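Local coordinates for uncharacterized protein DSY3957 (Desulfitobacterium hafniense, PDB 3HXL), which probably serves as the tail sheath protein of a phage or phage-like particle, building the sheath around the tail tube, at residues G34-M38 / A78-T84; L87-N91 / A187-Y191; N102-K108 / N156-S162; A204-T208 / A264-A268. Residue numbers count along the deposited sequence, not the author numbering.

Contact 1 of 4, residues G34-M38 / A78-T84; sequences GIVSM and ALKRAKT
Parallel pairing of two neighbouring strands at their N-terminal ends defines this contact, which lies near the centre of the chain in its mixed sheet: strand 35-40 meets the start of strand 84-89, together with the turn that leads there from helix 73-78. Ile35 pairs with Thr84, CA atoms 4.8 Å apart. Gly34 O accepts from both Lys83 N (2.9 Å) and Thr84 N (3.1 Å). Val36 N donates to Thr84 O (2.9 Å, nearly linear), and Ile35 CA makes a CH...O contact of 3.5 Å to Thr84 O. Gly34 adopts phi/psi of 83/3, where a CB would collide with the preceding carbonyl and crowd Lys83 CG. Ile35 and Thr84, both m, share one face of the sheet, CG1 of Ile35 lying 4.2 Å from CB of Thr84; the Thr84 hydroxyl is hydrogen-bonded to Glu54. Val36 (p) lies on the other face and packs CG1 against Ala82 CB (3.5 Å) and Ala78 CB (4.3 Å). Selenomethionine Met38 (t, t, p) curls its CE to 4.0 Å from Ala78 CB. Helix 263-276 packs against this face too, Ala271 touching Val36 and Ala268 touching Met38. Beyond Ala78 the chain leaves the helix and becomes extended at Ala82 (-86/154). The two parallel strands are joined through helix 73-78, as in a beta-alpha-beta crossover, here with strand 51-54 and helix 60-63 added in the connection.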
# COMPACT_ATOMS: atom_id res chain seq x y z
N GLY A 34 2.64 8.36 2.12
CA GLY A 34 2.37 8.01 0.73
C GLY A 34 2.58 6.57 0.30
O GLY A 34 2.40 6.25 -0.86
N ILE A 35 2.94 5.70 1.24
CA ILE A 35 3.18 4.31 0.87
C ILE A 35 2.08 3.35 1.31
O ILE A 35 1.81 3.20 2.51
CB ILE A 35 4.53 3.82 1.46
CG1 ILE A 35 5.65 4.75 1.00
CG2 ILE A 35 4.80 2.40 1.02
CD1 ILE A 35 6.99 4.46 1.63
N VAL A 36 1.45 2.71 0.34
CA VAL A 36 0.38 1.75 0.61
C VAL A 36 0.84 0.36 0.16
O VAL A 36 1.67 0.24 -0.73
CB VAL A 36 -0.93 2.14 -0.15
CG1 VAL A 36 -0.73 2.01 -1.65
CG2 VAL A 36 -2.09 1.26 0.31
N SER A 37 0.32 -0.69 0.80
CA SER A 37 0.67 -2.06 0.43
C SER A 37 -0.60 -2.89 0.35
O SER A 37 -1.54 -2.70 1.13
CB SER A 37 1.62 -2.70 1.44
OG SER A 37 1.90 -4.04 1.04
N MSE A 38 -0.63 -3.83 -0.58
CA MSE A 38 -1.82 -4.64 -0.75
C MSE A 38 -1.54 -6.04 -1.26
O MSE A 38 -0.75 -6.24 -2.18
CB MSE A 38 -2.75 -3.89 -1.72
CG MSE A 38 -4.07 -4.54 -2.07
SE MSE A 38 -5.22 -3.25 -2.99
CE MSE A 38 -3.97 -2.79 -4.43
N ALA A 78 -5.75 2.15 -5.68
CA ALA A 78 -4.80 2.42 -4.61
C ALA A 78 -3.85 3.55 -4.98
O ALA A 78 -3.45 4.33 -4.12
CB ALA A 78 -4.00 1.16 -4.29
N LEU A 79 -3.49 3.63 -6.25
CA LEU A 79 -2.57 4.66 -6.68
C LEU A 79 -3.22 5.99 -7.05
O LEU A 79 -2.56 6.88 -7.58
CB LEU A 79 -1.70 4.13 -7.83
CG LEU A 79 -0.64 3.14 -7.29
CD1 LEU A 79 0.04 2.40 -8.43
CD2 LEU A 79 0.38 3.89 -6.44
N LYS A 80 -4.52 6.13 -6.77
CA LYS A 80 -5.19 7.40 -7.06
C LYS A 80 -4.68 8.43 -6.06
O LYS A 80 -4.50 9.60 -6.40
CB LYS A 80 -6.72 7.26 -6.96
CG LYS A 80 -7.36 6.76 -8.24
CD LYS A 80 -8.86 6.54 -8.13
CE LYS A 80 -9.46 6.22 -9.50
NZ LYS A 80 -10.93 5.93 -9.44
N ARG A 81 -4.41 8.01 -4.82
CA ARG A 81 -3.93 8.93 -3.80
C ARG A 81 -2.55 8.59 -3.24
O ARG A 81 -1.87 9.46 -2.69
CB ARG A 81 -4.93 9.01 -2.64
CG ARG A 81 -6.32 9.53 -3.02
CD ARG A 81 -6.31 11.03 -3.30
NE ARG A 81 -7.66 11.60 -3.40
CZ ARG A 81 -8.22 12.35 -2.46
NH1 ARG A 81 -7.56 12.63 -1.34
NH2 ARG A 81 -9.43 12.85 -2.64
N ALA A 82 -2.13 7.34 -3.36
CA ALA A 82 -0.82 6.92 -2.85
C ALA A 82 0.27 7.20 -3.87
O ALA A 82 0.01 7.25 -5.07
CB ALA A 82 -0.85 5.44 -2.50
N LYS A 83 1.49 7.38 -3.40
CA LYS A 83 2.60 7.64 -4.29
C LYS A 83 3.35 6.35 -4.61
O LYS A 83 3.95 6.22 -5.68
CB LYS A 83 3.55 8.66 -3.65
CG LYS A 83 2.84 9.95 -3.25
CD LYS A 83 2.18 10.61 -4.46
CE LYS A 83 1.34 11.82 -4.06
NZ LYS A 83 0.20 11.45 -3.18
N THR A 84 3.30 5.40 -3.69
CA THR A 84 3.96 4.12 -3.90
C THR A 84 3.11 2.96 -3.40
O THR A 84 2.51 3.02 -2.33
CB THR A 84 5.33 4.08 -3.18
OG1 THR A 84 6.14 5.18 -3.61
CG2 THR A 84 6.05 2.78 -3.49

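Contact 2 of 4, residues L87-N91 / A187-Y191; sequences LYRLN and AYIDY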
# COMPACT_ATOMS: atom_id res chain seq x y z
N LEU A 87 3.01 -4.11 -3.78
CA LEU A 87 2.09 -5.16 -4.20
C LEU A 87 2.66 -6.56 -4.00
O LEU A 87 3.82 -6.82 -4.31
CB LEU A 87 1.75 -4.97 -5.69
CG LEU A 87 0.89 -6.03 -6.38
CD1 LEU A 87 -0.51 -6.05 -5.78
CD2 LEU A 87 0.83 -5.70 -7.88
N TYR A 88 1.82 -7.45 -3.51
CA TYR A 88 2.24 -8.83 -3.26
C TYR A 88 1.24 -9.78 -3.91
O TYR A 88 0.07 -9.78 -3.56
CB TYR A 88 2.29 -9.07 -1.76
CG TYR A 88 2.93 -10.37 -1.35
CD1 TYR A 88 4.31 -10.47 -1.16
CD2 TYR A 88 2.16 -11.51 -1.11
CE1 TYR A 88 4.90 -11.66 -0.73
CE2 TYR A 88 2.73 -12.70 -0.68
CZ TYR A 88 4.10 -12.77 -0.49
OH TYR A 88 4.67 -13.93 -0.05
N ARG A 89 1.70 -10.58 -4.88
CA ARG A 89 0.80 -11.53 -5.52
C ARG A 89 0.78 -12.80 -4.67
O ARG A 89 1.79 -13.48 -4.52
CB ARG A 89 1.26 -11.86 -6.94
CG ARG A 89 0.28 -12.78 -7.64
CD ARG A 89 0.81 -13.34 -8.95
NE ARG A 89 -0.17 -14.23 -9.55
CZ ARG A 89 0.02 -14.93 -10.67
NH1 ARG A 89 1.17 -14.84 -11.33
NH2 ARG A 89 -0.95 -15.71 -11.12
N LEU A 90 -0.40 -13.12 -4.14
CA LEU A 90 -0.60 -14.26 -3.25
C LEU A 90 -0.60 -15.65 -3.89
O LEU A 90 -0.41 -16.64 -3.19
CB LEU A 90 -1.92 -14.08 -2.51
CG LEU A 90 -2.08 -12.85 -1.61
CD1 LEU A 90 -3.55 -12.54 -1.47
CD2 LEU A 90 -1.43 -13.08 -0.25
N ASN A 91 -0.84 -15.71 -5.19
CA ASN A 91 -0.92 -16.99 -5.90
C ASN A 91 0.09 -17.13 -7.03
O ASN A 91 0.34 -16.18 -7.78
CB ASN A 91 -2.33 -17.15 -6.46
CG ASN A 91 -2.69 -16.06 -7.46
OD1 ASN A 91 -2.41 -14.88 -7.23
ND2 ASN A 91 -3.31 -16.45 -8.56
N ALA A 187 -1.01 -17.96 2.61
CA ALA A 187 -0.35 -17.05 1.69
C ALA A 187 -0.36 -15.64 2.28
O ALA A 187 0.55 -14.85 2.04
CB ALA A 187 -1.06 -17.06 0.34
N TYR A 188 -1.40 -15.33 3.05
CA TYR A 188 -1.51 -14.02 3.68
C TYR A 188 -0.52 -13.88 4.83
O TYR A 188 -0.15 -12.78 5.22
CB TYR A 188 -2.93 -13.78 4.18
CG TYR A 188 -3.90 -13.46 3.07
CD1 TYR A 188 -4.55 -14.47 2.37
CD2 TYR A 188 -4.17 -12.14 2.72
CE1 TYR A 188 -5.45 -14.18 1.34
CE2 TYR A 188 -5.06 -11.83 1.69
CZ TYR A 188 -5.69 -12.86 1.01
OH TYR A 188 -6.58 -12.56 0.00
N ILE A 189 -0.11 -15.02 5.38
CA ILE A 189 0.86 -15.00 6.47
C ILE A 189 2.21 -14.67 5.87
O ILE A 189 2.99 -13.93 6.45
CB ILE A 189 0.92 -16.37 7.19
CG1 ILE A 189 -0.42 -16.65 7.88
CG2 ILE A 189 2.06 -16.38 8.20
CD1 ILE A 189 -0.82 -15.59 8.90
N ASP A 190 2.49 -15.23 4.69
CA ASP A 190 3.75 -14.97 4.01
C ASP A 190 3.80 -13.48 3.67
O ASP A 190 4.84 -12.83 3.83
CB ASP A 190 3.85 -15.81 2.73
CG ASP A 190 3.62 -17.29 2.98
OD1 ASP A 190 3.96 -17.78 4.07
OD2 ASP A 190 3.11 -17.98 2.07
N TYR A 191 2.68 -12.94 3.21
CA TYR A 191 2.59 -11.52 2.86
C TYR A 191 2.97 -10.65 4.05
O TYR A 191 3.89 -9.84 3.97
CB TYR A 191 1.17 -11.15 2.42
CG TYR A 191 0.91 -9.65 2.38
CD1 TYR A 191 1.59 -8.82 1.49
CD2 TYR A 191 -0.01 -9.06 3.25
CE1 TYR A 191 1.36 -7.44 1.46
CE2 TYR A 191 -0.24 -7.68 3.23
CZ TYR A 191 0.45 -6.88 2.33
OH TYR A 191 0.20 -5.53 2.30
O HOH W 1 3.53 -16.36 -0.56
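Leu90 and Tyr88 are the two projections that fit strand 84-89 and the residues after it against helix 185-195; the strand and helix segments run nearly antiparallel, at 149°, with axes 9.6 Å apart. Leu90, which has the most surface covered here, fills a hollow walled by Ala187, Tyr188 and Tyr191. Its CD1 comes within 3.3 Å of Tyr188 CZ, and its CD2 makes a CH-pi contact over the face of the Tyr188 ring, 4.1 Å from the centroid. CD2 also lies 4.0 Å from Ala187 CB and 4.2 Å from Tyr191 CB, the small alanine leaving room for the leucine. Tyr88 lays one face of its ring over the helix backbone, with Tyr191 CA 3.9 Å from the ring centroid in a second CH-pi contact. Tyr88 CB approaches Tyr191 CD1 to 3.3 Å, and the two rings meet obliquely, planes at 53°. At the exposed margin, a water joins Tyr88 OH (2.7 Å) to Asp190 OD2 (3.1 Å). Tyr191 OH reaches Ser37 in a hydrogen bond. Pro39 of the adjoining strand 35-40 touches Leu90, Tyr188 and Tyr191, while Phe216 packs against both helix tyrosines, so that helix 185-195 packs on strands 35-40 and 84-89 and touches helix 210-227 through its two tyrosines.

Contact 3 of 4, residues N102-K108 / N156-S162; sequences NLTVTAK and NDWVIFS
Lys108, Ser162 and Ile160 have the most surface covered where strand 103-107 runs antiparallel to strand 159-162, axes 4.5 Å apart and directions at 155°. Ser162 forms a hydrogen-bonded pair with Thr104: Thr104 N donates to Ser162 O (2.9 Å) and Ser162 N to Thr104 O (2.8 Å). Its p rotamer brings OG to 3.1 Å from Thr104 CB. Ile160 (m, m) repeats the pattern with Thr106, through Thr106 N to Ile160 O (3.1 Å) and Ile160 N to Thr106 O (2.8 Å). These four side chains share one face, where a water meets Thr104 O (3.1 Å), Thr106 OG1 (2.8 Å), Ile160 O (2.8 Å) and Ser162 OG (2.6 Å). Lys108 adds one more backbone bond past the last pair, Ala107 with Val159: its N donates to Trp158 O (2.9 Å), and its all-t side chain places CD 3.6 Å from Asp157 O. A second water links Lys108 NZ (2.8 Å) to Asn156 O (2.9 Å). Asn156 (p) shapes the bend before the strand as an Asx turn, OD1 accepting from Trp158 N (2.6 Å) and Val159 N (2.7 Å). On the other face, Val105 (t) sets CG1 3.4 Å from Val159 CB and CG2 4.0 Å from Phe161 CD1. Leu103, Val105 and Val159 continue onto strand 117-123, and Phe161 onto strand 131-137, so a three-stranded sheet packs against a four-stranded one, as expected of the beta-sandwich domain of a phage tail sheath protein.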
# COMPACT_ATOMS: atom_id res chain seq x y z
N ASN A 102 8.91 -30.19 -31.75
CA ASN A 102 9.95 -30.30 -30.74
C ASN A 102 9.93 -29.12 -29.78
O ASN A 102 10.48 -29.19 -28.68
CB ASN A 102 11.33 -30.36 -31.42
CG ASN A 102 11.47 -31.56 -32.35
OD1 ASN A 102 11.24 -32.70 -31.94
ND2 ASN A 102 11.85 -31.31 -33.60
N LEU A 103 9.28 -28.04 -30.20
CA LEU A 103 9.21 -26.82 -29.40
C LEU A 103 8.08 -26.75 -28.38
O LEU A 103 6.93 -27.08 -28.68
CB LEU A 103 9.09 -25.60 -30.32
CG LEU A 103 8.98 -24.24 -29.62
CD1 LEU A 103 10.30 -23.90 -28.95
CD2 LEU A 103 8.62 -23.17 -30.65
N THR A 104 8.43 -26.32 -27.18
CA THR A 104 7.44 -26.15 -26.12
C THR A 104 7.57 -24.69 -25.70
O THR A 104 8.67 -24.18 -25.51
CB THR A 104 7.70 -27.08 -24.92
OG1 THR A 104 7.34 -28.42 -25.27
CG2 THR A 104 6.88 -26.64 -23.72
N VAL A 105 6.42 -24.02 -25.60
CA VAL A 105 6.37 -22.62 -25.20
C VAL A 105 5.56 -22.57 -23.91
O VAL A 105 4.41 -23.00 -23.87
CB VAL A 105 5.65 -21.76 -26.26
CG1 VAL A 105 5.75 -20.28 -25.87
CG2 VAL A 105 6.26 -22.00 -27.62
N THR A 106 6.18 -22.05 -22.86
CA THR A 106 5.55 -21.97 -21.55
C THR A 106 5.52 -20.53 -21.04
O THR A 106 6.50 -19.80 -21.15
CB THR A 106 6.32 -22.85 -20.55
OG1 THR A 106 6.51 -24.15 -21.11
CG2 THR A 106 5.56 -22.97 -19.24
N ALA A 107 4.37 -20.13 -20.50
CA ALA A 107 4.19 -18.79 -19.95
C ALA A 107 5.27 -18.49 -18.91
O ALA A 107 5.71 -19.38 -18.19
CB ALA A 107 2.81 -18.66 -19.33
N LYS A 108 5.68 -17.23 -18.84
CA LYS A 108 6.70 -16.81 -17.88
C LYS A 108 6.19 -16.95 -16.45
O LYS A 108 6.93 -17.35 -15.55
CB LYS A 108 7.11 -15.36 -18.15
CG LYS A 108 8.28 -14.87 -17.29
CD LYS A 108 8.68 -13.46 -17.68
CE LYS A 108 9.87 -12.96 -16.87
NZ LYS A 108 10.23 -11.56 -17.26
N ASN A 156 11.35 -14.25 -23.95
CA ASN A 156 10.89 -12.87 -24.03
C ASN A 156 10.15 -12.53 -22.74
O ASN A 156 10.19 -13.30 -21.79
CB ASN A 156 10.00 -12.64 -25.26
CG ASN A 156 8.84 -13.61 -25.34
OD1 ASN A 156 8.05 -13.74 -24.40
ND2 ASN A 156 8.71 -14.28 -26.48
N ASP A 157 9.47 -11.38 -22.70
CA ASP A 157 8.77 -11.00 -21.48
C ASP A 157 7.49 -11.80 -21.24
O ASP A 157 6.84 -11.64 -20.20
CB ASP A 157 8.44 -9.50 -21.49
CG ASP A 157 9.66 -8.63 -21.69
OD1 ASP A 157 10.74 -8.95 -21.14
OD2 ASP A 157 9.54 -7.60 -22.39
N TRP A 158 7.13 -12.66 -22.18
CA TRP A 158 5.90 -13.44 -22.03
C TRP A 158 6.05 -14.95 -21.91
O TRP A 158 5.30 -15.59 -21.17
CB TRP A 158 4.96 -13.15 -23.19
CG TRP A 158 4.47 -11.75 -23.20
CD1 TRP A 158 5.02 -10.69 -23.85
CD2 TRP A 158 3.32 -11.27 -22.51
NE1 TRP A 158 4.26 -9.56 -23.61
CE2 TRP A 158 3.21 -9.89 -22.80
CE3 TRP A 158 2.35 -11.87 -21.69
CZ2 TRP A 158 2.19 -9.09 -22.28
CZ3 TRP A 158 1.33 -11.08 -21.17
CH2 TRP A 158 1.26 -9.70 -21.48
N VAL A 159 7.01 -15.52 -22.63
CA VAL A 159 7.20 -16.97 -22.58
C VAL A 159 8.65 -17.43 -22.57
O VAL A 159 9.58 -16.66 -22.87
CB VAL A 159 6.51 -17.67 -23.77
CG1 VAL A 159 5.03 -17.34 -23.78
CG2 VAL A 159 7.17 -17.23 -25.08
N ILE A 160 8.83 -18.70 -22.24
CA ILE A 160 10.13 -19.35 -22.20
C ILE A 160 10.06 -20.47 -23.23
O ILE A 160 9.10 -21.24 -23.25
CB ILE A 160 10.41 -19.98 -20.81
CG1 ILE A 160 10.43 -18.89 -19.72
CG2 ILE A 160 11.74 -20.73 -20.84
CD1 ILE A 160 11.54 -17.87 -19.89
N PHE A 161 11.07 -20.55 -24.08
CA PHE A 161 11.11 -21.59 -25.11
C PHE A 161 11.92 -22.78 -24.63
O PHE A 161 12.98 -22.61 -24.02
CB PHE A 161 11.72 -21.03 -26.39
CG PHE A 161 10.95 -19.89 -26.99
CD1 PHE A 161 9.76 -20.12 -27.66
CD2 PHE A 161 11.41 -18.59 -26.87
CE1 PHE A 161 9.04 -19.07 -28.21
CE2 PHE A 161 10.70 -17.52 -27.41
CZ PHE A 161 9.51 -17.76 -28.08
N SER A 162 11.42 -23.98 -24.88
CA SER A 162 12.12 -25.19 -24.47
C SER A 162 12.05 -26.26 -25.56
O SER A 162 11.18 -26.22 -26.43
CB SER A 162 11.51 -25.74 -23.17
OG SER A 162 10.14 -26.05 -23.34
O HOH W 2 9.00 -23.91 -22.46
O HOH W 3 11.73 -12.41 -19.52

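Contact 4 of 4, residues A204-T208 / A264-A268; sequences ALPST and AQATA
An inverse gamma turn centred on Pro206 (phi/psi -82/60) presses its backbone against helix 263-276 so tightly that Pro206 CA lies 3.2 Å from Ala264 O, a CH...O contact. The turn ends strand 202-204 within the subtilisin-like domain of the sheath protein and leads into helix 210-227; its Ser207 N to Leu205 O bond is weak (2.9 Å). Pro206 and Ala264 are in register, CA atoms 4.4 Å apart, and Ala204 faces Ala268 at 5.5 Å. Ala204, still extended, points its CB toward the helix, 3.5 Å from Thr267 O and 4.0 Å from Ala268 CA. Beyond the turn, Thr208 (p) brings CG2 to 4.2 Å from Ala264 CB. Leu205 points away from helix 263-276 and packs on Leu212 and Phe216 of helix 210-227. Thr267, in the p rotamer, bends back along its own helix and donates from OG1 to Ala264 O (2.7 Å), which leaves the same OG1 3.5 Å from Pro206 CA.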
# COMPACT_ATOMS: atom_id res chain seq x y z
N ALA A 204 -4.14 -2.41 2.65
CA ALA A 204 -5.53 -2.61 2.27
C ALA A 204 -5.77 -4.11 2.18
O ALA A 204 -4.92 -4.84 1.65
CB ALA A 204 -5.84 -1.95 0.93
N LEU A 205 -6.89 -4.57 2.71
CA LEU A 205 -7.25 -5.99 2.61
C LEU A 205 -8.59 -6.02 1.88
O LEU A 205 -9.64 -5.88 2.48
CB LEU A 205 -7.40 -6.63 4.00
CG LEU A 205 -7.90 -8.08 4.00
CD1 LEU A 205 -6.99 -8.94 3.11
CD2 LEU A 205 -7.92 -8.63 5.41
N PRO A 206 -8.56 -6.17 0.54
CA PRO A 206 -9.77 -6.22 -0.28
C PRO A 206 -10.37 -7.62 -0.27
O PRO A 206 -10.51 -8.27 -1.31
CB PRO A 206 -9.25 -5.82 -1.66
CG PRO A 206 -7.91 -6.48 -1.69
CD PRO A 206 -7.35 -6.13 -0.31
N SER A 207 -10.73 -8.08 0.93
CA SER A 207 -11.27 -9.41 1.14
C SER A 207 -12.41 -9.38 2.16
O SER A 207 -12.38 -8.59 3.10
CB SER A 207 -10.15 -10.32 1.63
OG SER A 207 -10.63 -11.59 2.04
N THR A 208 -13.40 -10.24 1.99
CA THR A 208 -14.51 -10.30 2.93
C THR A 208 -14.28 -11.38 3.99
O THR A 208 -15.13 -11.59 4.85
CB THR A 208 -15.84 -10.62 2.22
OG1 THR A 208 -15.73 -11.89 1.56
CG2 THR A 208 -16.16 -9.54 1.19
N ALA A 264 -15.25 -4.05 -0.07
CA ALA A 264 -13.96 -4.75 -0.09
C ALA A 264 -13.02 -4.10 -1.12
O ALA A 264 -11.84 -3.90 -0.85
CB ALA A 264 -14.16 -6.22 -0.42
N GLN A 265 -13.55 -3.81 -2.30
CA GLN A 265 -12.75 -3.18 -3.34
C GLN A 265 -12.39 -1.75 -2.97
O GLN A 265 -11.32 -1.24 -3.35
CB GLN A 265 -13.50 -3.17 -4.67
CG GLN A 265 -13.75 -4.54 -5.28
CD GLN A 265 -14.55 -4.42 -6.56
OE1 GLN A 265 -15.68 -3.95 -6.53
NE2 GLN A 265 -13.96 -4.84 -7.68
N ALA A 266 -13.29 -1.09 -2.25
CA ALA A 266 -13.10 0.29 -1.83
C ALA A 266 -11.94 0.46 -0.83
O ALA A 266 -11.42 1.56 -0.68
CB ALA A 266 -14.39 0.84 -1.23
N THR A 267 -11.53 -0.62 -0.17
CA THR A 267 -10.43 -0.54 0.78
C THR A 267 -9.15 -0.07 0.07
O THR A 267 -8.29 0.55 0.69
CB THR A 267 -10.13 -1.90 1.47
OG1 THR A 267 -9.70 -2.86 0.50
CG2 THR A 267 -11.37 -2.43 2.20
N ALA A 268 -9.03 -0.38 -1.21
CA ALA A 268 -7.85 0.00 -1.99
C ALA A 268 -7.68 1.52 -2.00
O ALA A 268 -6.61 2.03 -1.64
CB ALA A 268 -7.97 -0.53 -3.42

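Overall arrangement
Contacts 1, 2 and 4 form one continuous core around strand 35-40. Contacts 1 and 2, with centres about 17 Å apart, share the pairing of strands 35-40 and 84-89: Met38 O lies 3.1 Å from Tyr88 N, and Ser37 OG 2.6 Å from Tyr191 OH. Contact 4, its centre about 13 Å from that of contact 1, joins through strand 202-204, with Ser37 O 3.0 Å from Ala204 N and Met38 SE 3.9 Å from Ala268 CB. Tyr188 CE2 and Leu205 CD1, 3.8 Å apart, connect contacts 2 and 4. Contact 3 belongs to a separate beta-sandwich, inserted along the chain between the segments of contact 2, whose nearest atoms are about 7 Å away.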